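PDB 6DNM: export chaperone SatS from Mycobacterium tuberculosis H37Rv, which acts as a chaperone for proteins exported through the SecA2 pathway. Local coordinates for residues Ile42-Asn47 and Asp68-Ser72. Numbering follows the deposited sequence.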
# COMPACT_ATOMS: atom_id res chain seq x y z
N ILE A 42 9.37 3.59 -3.09
CA ILE A 42 10.00 3.91 -1.81
C ILE A 42 8.91 4.44 -0.88
O ILE A 42 8.17 5.35 -1.25
CB ILE A 42 11.15 4.94 -1.93
CG1 ILE A 42 12.12 4.57 -3.06
CG2 ILE A 42 11.90 5.02 -0.61
CD1 ILE A 42 13.32 5.50 -3.15
N PHE A 43 8.81 3.85 0.31
CA PHE A 43 7.83 4.28 1.29
C PHE A 43 8.52 5.07 2.39
O PHE A 43 9.74 5.01 2.58
CB PHE A 43 7.14 3.08 1.94
CG PHE A 43 6.20 2.33 1.03
CD1 PHE A 43 4.84 2.56 1.09
CD2 PHE A 43 6.68 1.35 0.17
CE1 PHE A 43 3.97 1.85 0.28
CE2 PHE A 43 5.81 0.64 -0.64
CZ PHE A 43 4.45 0.89 -0.58
N LEU A 44 7.72 5.83 3.13
CA LEU A 44 8.17 6.40 4.39
C LEU A 44 8.47 5.24 5.34
O LEU A 44 7.56 4.58 5.84
CB LEU A 44 7.07 7.30 4.95
CG LEU A 44 7.38 8.01 6.25
CD1 LEU A 44 8.52 9.04 6.04
CD2 LEU A 44 6.12 8.69 6.80
N GLY A 45 9.75 4.96 5.55
CA GLY A 45 10.13 3.79 6.31
C GLY A 45 11.63 3.62 6.26
O GLY A 45 12.36 4.46 5.72
N ARG A 46 12.08 2.52 6.85
CA ARG A 46 13.50 2.20 6.87
C ARG A 46 13.65 0.69 6.96
O ARG A 46 12.79 0.01 7.51
CB ARG A 46 14.22 2.86 8.06
CG ARG A 46 13.61 2.47 9.40
CD ARG A 46 13.89 3.51 10.49
NE ARG A 46 13.53 3.02 11.82
CZ ARG A 46 12.37 3.29 12.43
NH1 ARG A 46 12.13 2.79 13.64
NH2 ARG A 46 11.46 4.04 11.83
N ASN A 47 14.75 0.18 6.41
CA ASN A 47 15.10 -1.24 6.52
C ASN A 47 13.96 -2.15 6.04
O ASN A 47 13.67 -3.18 6.64
CB ASN A 47 15.56 -1.60 7.93
CG ASN A 47 16.69 -0.71 8.41
OD1 ASN A 47 17.63 -0.44 7.67
ND2 ASN A 47 16.60 -0.24 9.66
N ASP A 68 15.85 10.38 9.78
CA ASP A 68 16.63 9.70 8.76
C ASP A 68 15.85 8.45 8.39
O ASP A 68 15.82 7.47 9.15
CB ASP A 68 18.04 9.38 9.26
CG ASP A 68 18.98 9.03 8.12
OD1 ASP A 68 19.41 7.86 8.04
OD2 ASP A 68 19.28 9.93 7.31
N HIS A 69 15.19 8.50 7.25
CA HIS A 69 14.44 7.38 6.71
C HIS A 69 14.59 7.41 5.20
O HIS A 69 15.31 8.25 4.65
CB HIS A 69 12.96 7.45 7.12
CG HIS A 69 12.32 8.77 6.82
ND1 HIS A 69 12.24 9.28 5.55
CD2 HIS A 69 11.75 9.69 7.64
CE1 HIS A 69 11.64 10.46 5.58
NE2 HIS A 69 11.34 10.74 6.84
N ASP A 70 13.88 6.52 4.52
CA ASP A 70 14.16 6.29 3.11
C ASP A 70 13.73 7.42 2.20
O ASP A 70 14.15 7.44 1.04
CB ASP A 70 13.58 4.95 2.65
CG ASP A 70 14.31 3.77 3.25
OD1 ASP A 70 15.46 3.93 3.72
OD2 ASP A 70 13.75 2.66 3.21
N LEU A 71 12.91 8.36 2.68
CA LEU A 71 12.51 9.50 1.87
C LEU A 71 13.28 10.77 2.19
O LEU A 71 13.14 11.76 1.45
CB LEU A 71 11.01 9.80 2.06
CG LEU A 71 10.04 8.65 1.78
CD1 LEU A 71 8.62 9.14 1.98
CD2 LEU A 71 10.19 8.10 0.39
N SER A 72 14.07 10.79 3.26
CA SER A 72 14.51 12.07 3.82
C SER A 72 15.60 12.75 3.00
O SER A 72 15.86 13.93 3.24
CB SER A 72 14.96 11.90 5.27
OG SER A 72 16.09 11.05 5.34
O HOH W 1 16.60 1.86 4.99
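A loop packs here against the junction of two strands, burying 402 Å²: the type I turn His69-Ser72, between helices 56-63 and 77-86, meets Ile42-Asn47, where strand 40-43 passes into strand 45-46. One direct backbone hydrogen bond joins them, Asp70 N to Gly45 O (2.8 Å, 155° at the hydrogen). Water 1 adds a second link, accepting from Asn47 N (2.9 Å) and donating to Asp70 OD1 (2.7 Å). The turn is closed by Ser72 N to His69 O (3.1 Å), an acceptor shared with Ser72 OG (3.0 Å). Leu71 N donates to His69 ND1 (3.1 Å), which helps fix the imidazole facing Leu44; Leu44 CD1 lies 3.5 Å from the centroid of the His69 ring and 14° off the normal, a CH-pi contact on the ring face. Leu71 fills the apolar side, with CD2 3.7 Å from Ile42 CG2 and CD1 3.8 Å from Leu44 CB. His69 and Asp70 also have outside partners: His69 NE2 is hydrogen-bonded to Tyr77 OH, and Asp70 OD2 to Tyr133 OH of helix 117-134. His69 touches Tyr62 of helix 56-63, which Leu44 also reaches, while Leu71 rests on Cys35 of strand 29-37, placing the loop between helix and sheet.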